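Local coordinates for protein Non-reducing end alpha-L-arabinofuranosidase BoGH43B (Bacteroides ovatus, PDB 5JOZ) that cleaves terminal non-reducing alpha-L-arabinofuranosides from the side branches of xyloglucan, turning its 'S' units into 'X' units, at residues A[166-178]-A[191-205]. Residues are numbered along the deposited sequence; the frame is centred on the assembly and turned at random.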
loop_
_atom_site.group_PDB
_atom_site.type_symbol
_atom_site.label_atom_id
_atom_site.label_comp_id
_atom_site.label_asym_id
_atom_site.label_seq_id
_atom_site.Cartn_x
_atom_site.Cartn_y
_atom_site.Cartn_z
ATOM N N VAL A 166 -28.208 -9.140 5.881
ATOM C CA VAL A 166 -29.036 -8.825 4.708
ATOM C C VAL A 166 -28.766 -9.733 3.499
ATOM O O VAL A 166 -29.630 -9.893 2.644
ATOM C CB VAL A 166 -28.877 -7.345 4.268
ATOM C CG1 VAL A 166 -29.296 -6.411 5.382
ATOM C CG2 VAL A 166 -27.446 -7.024 3.818
ATOM N N ALA A 167 -27.569 -10.299 3.397
ATOM C CA ALA A 167 -27.215 -11.154 2.253
ATOM C C ALA A 167 -26.040 -12.009 2.658
ATOM O O ALA A 167 -25.632 -11.963 3.806
ATOM C CB ALA A 167 -26.859 -10.295 1.043
ATOM N N SER A 168 -25.501 -12.789 1.728
ATOM C CA SER A 168 -24.261 -13.514 1.975
ATOM C C SER A 168 -23.417 -13.634 0.706
ATOM O O SER A 168 -23.762 -13.101 -0.358
ATOM C CB SER A 168 -24.576 -14.892 2.579
ATOM O OG SER A 168 -24.822 -15.864 1.586
ATOM N N GLY A 169 -22.287 -14.311 0.833
ATOM C CA GLY A 169 -21.455 -14.611 -0.318
ATOM C C GLY A 169 -22.173 -15.598 -1.211
ATOM O O GLY A 169 -23.101 -16.277 -0.765
ATOM N N LEU A 170 -21.726 -15.670 -2.462
ATOM C CA LEU A 170 -22.379 -16.441 -3.524
ATOM C C LEU A 170 -21.716 -17.787 -3.852
ATOM O O LEU A 170 -21.841 -18.262 -4.973
ATOM C CB LEU A 170 -22.466 -15.577 -4.788
ATOM C CG LEU A 170 -23.009 -14.163 -4.569
ATOM C CD1 LEU A 170 -23.044 -13.382 -5.877
ATOM C CD2 LEU A 170 -24.399 -14.207 -3.927
ATOM N N GLY A 171 -21.050 -18.410 -2.874
ATOM C CA GLY A 171 -20.410 -19.728 -3.055
ATOM C C GLY A 171 -18.895 -19.769 -2.891
ATOM O O GLY A 171 -18.343 -20.793 -2.484
ATOM N N GLY A 172 -18.221 -18.665 -3.206
ATOM C CA GLY A 172 -16.761 -18.606 -3.175
ATOM C C GLY A 172 -16.158 -18.311 -1.810
ATOM O O GLY A 172 -16.842 -17.811 -0.898
ATOM N N SER A 173 -14.862 -18.608 -1.700
ATOM C CA SER A 173 -14.057 -18.401 -0.482
ATOM C C SER A 173 -14.018 -16.967 0.039
ATOM O O SER A 173 -14.009 -16.027 -0.745
ATOM C CB SER A 173 -12.603 -18.845 -0.725
ATOM O OG SER A 173 -12.517 -20.254 -0.682
ATOM N N SER A 174 -13.971 -16.843 1.370
ATOM C CA SER A 174 -13.714 -15.587 2.081
ATOM C C SER A 174 -14.433 -14.375 1.485
ATOM O O SER A 174 -13.795 -13.498 0.892
ATOM C CB SER A 174 -12.202 -15.328 2.145
ATOM O OG SER A 174 -11.532 -16.428 2.729
ATOM N N PRO A 175 -15.771 -14.335 1.619
ATOM C CA PRO A 175 -16.503 -13.169 1.140
ATOM C C PRO A 175 -15.950 -11.908 1.790
ATOM O O PRO A 175 -15.974 -11.769 3.014
ATOM C CB PRO A 175 -17.944 -13.457 1.566
ATOM C CG PRO A 175 -18.019 -14.942 1.616
ATOM C CD PRO A 175 -16.683 -15.372 2.138
ATOM N N GLU A 176 -15.404 -11.039 0.955
ATOM C CA GLU A 176 -14.676 -9.864 1.391
ATOM C C GLU A 176 -15.169 -8.652 0.610
ATOM O O GLU A 176 -15.963 -8.768 -0.315
ATOM C CB GLU A 176 -13.167 -10.062 1.150
ATOM C CG GLU A 176 -12.413 -10.788 2.260
ATOM C CD GLU A 176 -10.959 -10.352 2.361
ATOM O OE1 GLU A 176 -10.086 -11.014 1.755
ATOM O OE2 GLU A 176 -10.690 -9.332 3.036
ATOM N N GLY A 177 -14.697 -7.489 1.034
ATOM C CA GLY A 177 -14.810 -6.247 0.289
ATOM C C GLY A 177 -16.163 -5.795 -0.223
ATOM O O GLY A 177 -16.241 -5.311 -1.358
ATOM N N PRO A 178 -17.228 -5.910 0.608
ATOM C CA PRO A 178 -18.550 -5.527 0.117
ATOM C C PRO A 178 -18.731 -4.022 0.061
ATOM O O PRO A 178 -18.347 -3.324 1.002
ATOM C CB PRO A 178 -19.492 -6.133 1.155
ATOM C CG PRO A 178 -18.708 -6.080 2.415
ATOM C CD PRO A 178 -17.302 -6.403 1.997
ATOM N N SER A 191 -19.048 -7.432 -4.154
ATOM C CA SER A 191 -18.100 -7.999 -3.197
ATOM C C SER A 191 -17.066 -8.879 -3.887
ATOM O O SER A 191 -17.171 -9.174 -5.075
ATOM C CB SER A 191 -18.875 -8.802 -2.148
ATOM O OG SER A 191 -19.617 -9.835 -2.772
ATOM N N ALA A 192 -16.074 -9.288 -3.111
ATOM C CA ALA A 192 -14.977 -10.118 -3.574
ATOM C C ALA A 192 -15.082 -11.517 -2.964
ATOM O O ALA A 192 -15.544 -11.659 -1.835
ATOM C CB ALA A 192 -13.652 -9.470 -3.192
ATOM N N GLU A 193 -14.660 -12.532 -3.727
ATOM C CA GLU A 193 -14.649 -13.947 -3.307
ATOM C C GLU A 193 -13.530 -14.686 -4.012
ATOM O O GLU A 193 -13.003 -14.190 -4.997
ATOM C CB GLU A 193 -15.949 -14.664 -3.707
ATOM C CG GLU A 193 -17.204 -13.988 -3.244
ATOM C CD GLU A 193 -18.465 -14.780 -3.491
ATOM O OE1 GLU A 193 -18.482 -15.704 -4.338
ATOM O OE2 GLU A 193 -19.463 -14.444 -2.812
ATOM N N GLY A 194 -13.216 -15.893 -3.540
ATOM C CA GLY A 194 -12.187 -16.745 -4.155
ATOM C C GLY A 194 -10.881 -16.804 -3.380
ATOM O O GLY A 194 -10.232 -17.851 -3.362
ATOM N N GLY A 195 -10.489 -15.682 -2.766
ATOM C CA GLY A 195 -9.305 -15.605 -1.892
ATOM C C GLY A 195 -8.294 -14.560 -2.342
ATOM O O GLY A 195 -8.651 -13.575 -2.982
ATOM N N THR A 196 -7.027 -14.778 -1.989
ATOM C CA THR A 196 -5.915 -13.918 -2.419
ATOM C C THR A 196 -5.269 -14.392 -3.727
ATOM O O THR A 196 -4.501 -13.645 -4.328
ATOM C CB THR A 196 -4.814 -13.849 -1.338
ATOM N N GLY A 197 -5.592 -15.614 -4.165
ATOM C CA GLY A 197 -4.897 -16.276 -5.279
ATOM C C GLY A 197 -5.547 -16.122 -6.645
ATOM O O GLY A 197 -6.238 -15.139 -6.907
ATOM N N TYR A 198 -5.322 -17.110 -7.508
ATOM C CA TYR A 198 -5.776 -17.081 -8.903
ATOM C C TYR A 198 -7.297 -17.087 -9.077
ATOM O O TYR A 198 -7.786 -16.593 -10.091
ATOM C CB TYR A 198 -5.174 -18.260 -9.685
ATOM N N GLU A 199 -8.033 -17.642 -8.107
ATOM C CA GLU A 199 -9.510 -17.714 -8.161
ATOM C C GLU A 199 -10.265 -16.452 -7.648
ATOM O O GLU A 199 -11.507 -16.441 -7.639
ATOM C CB GLU A 199 -9.992 -18.963 -7.402
ATOM N N HIS A 200 -9.529 -15.413 -7.218
ATOM C CA HIS A 200 -10.102 -14.092 -6.864
ATOM C C HIS A 200 -11.017 -13.542 -7.983
ATOM O O HIS A 200 -10.655 -13.582 -9.173
ATOM C CB HIS A 200 -8.976 -13.075 -6.600
ATOM C CG HIS A 200 -9.337 -11.961 -5.666
ATOM N ND1 HIS A 200 -8.583 -10.809 -5.576
ATOM C CD2 HIS A 200 -10.331 -11.833 -4.752
ATOM C CE1 HIS A 200 -9.097 -10.019 -4.649
ATOM N NE2 HIS A 200 -10.162 -10.615 -4.136
ATOM N N ARG A 201 -12.187 -13.039 -7.586
ATOM C CA ARG A 201 -13.173 -12.470 -8.514
ATOM C C ARG A 201 -14.095 -11.489 -7.793
ATOM O O ARG A 201 -14.268 -11.577 -6.568
ATOM C CB ARG A 201 -14.007 -13.581 -9.159
ATOM C CG ARG A 201 -14.770 -14.476 -8.193
ATOM C CD ARG A 201 -15.568 -15.525 -8.947
ATOM N NE ARG A 201 -16.140 -16.548 -8.072
ATOM C CZ ARG A 201 -15.448 -17.521 -7.468
ATOM N NH1 ARG A 201 -14.121 -17.626 -7.605
ATOM N NH2 ARG A 201 -16.090 -18.402 -6.702
ATOM N N GLU A 202 -14.675 -10.555 -8.547
ATOM C CA GLU A 202 -15.686 -9.653 -8.000
ATOM C C GLU A 202 -17.040 -10.166 -8.439
ATOM O O GLU A 202 -17.200 -10.570 -9.589
ATOM C CB GLU A 202 -15.487 -8.232 -8.498
ATOM C CG GLU A 202 -16.248 -7.185 -7.698
ATOM C CD GLU A 202 -15.650 -6.874 -6.332
ATOM O OE1 GLU A 202 -14.519 -7.299 -6.033
ATOM O OE2 GLU A 202 -16.318 -6.168 -5.553
ATOM N N VAL A 203 -18.004 -10.159 -7.519
ATOM C CA VAL A 203 -19.377 -10.607 -7.798
ATOM C C VAL A 203 -20.373 -9.561 -7.314
ATOM O O VAL A 203 -20.029 -8.701 -6.513
ATOM C CB VAL A 203 -19.688 -11.995 -7.167
ATOM C CG1 VAL A 203 -18.681 -13.037 -7.638
ATOM C CG2 VAL A 203 -19.744 -11.949 -5.639
ATOM N N ILE A 204 -21.607 -9.624 -7.804
ATOM C CA ILE A 204 -22.628 -8.641 -7.410
ATOM C C ILE A 204 -24.013 -9.270 -7.230
ATOM O O ILE A 204 -24.300 -10.335 -7.770
ATOM C CB ILE A 204 -22.632 -7.438 -8.385
ATOM C CG1 ILE A 204 -23.331 -6.215 -7.761
ATOM C CG2 ILE A 204 -23.212 -7.820 -9.733
ATOM C CD1 ILE A 204 -23.107 -4.923 -8.526
ATOM N N GLN A 205 -24.835 -8.616 -6.415
ATOM C CA GLN A 205 -26.232 -8.996 -6.193
ATOM C C GLN A 205 -27.043 -7.739 -5.884
ATOM O O GLN A 205 -26.470 -6.697 -5.536
ATOM C CB GLN A 205 -26.332 -9.998 -5.037
ATOM C CG GLN A 205 -25.656 -9.546 -3.748
ATOM C CD GLN A 205 -25.611 -10.642 -2.701
ATOM O OE1 GLN A 205 -26.636 -11.202 -2.329
ATOM N NE2 GLN A 205 -24.413 -10.953 -2.221
HETATM O O HOH W 1 -26.819 -13.400 -0.495
HETATM O O HOH W 2 -14.724 -5.262 -3.557
#
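Glu176 and Ala192 form an antiparallel hydrogen-bonded pair where strands 176-178 and 191-193 run antiparallel, their directions 162° apart; beyond the strand ends, Gly194 N donates to Ser173 O (2.9 Å). Beside it, the Glu193 carboxylate grips the 169-172 loop with two bonds. Its OE2 takes Leu170 N on the syn lone pair in a short, nearly straight bond (2.6 Å), while Gly172 N reaches OE1 from above the carboxylate plane (3.2 Å). Glu193 CG stands anti to its carbonyl carbon (chi1 -53°), and the extended chain carries the acid into the loop. With an alanine in place of Glu193, the amides of Leu170 and Gly172 would probably lose their acceptor and a gap would be left beside Leu170 CB. That leucine lays CD1 against Val203 CG2 (3.6 Å) and CD2 beside the amide of Gln205, whose NE2 donates to Ser168 O (2.9 Å), with the acceptor in the amide plane; a water joins Gln205 OE1 to Ser168 N. Gly177 N bonds to Asp126, and Ala239 N holds Glu202 OE1. The hairpin 176-183/186-193 and its third strand 201-207 belong to one four-stranded blade of the GH43 five-bladed beta-propeller, tied here to strand 159-168 of the preceding blade, with Glu176, the inferred proton donor, at the active site.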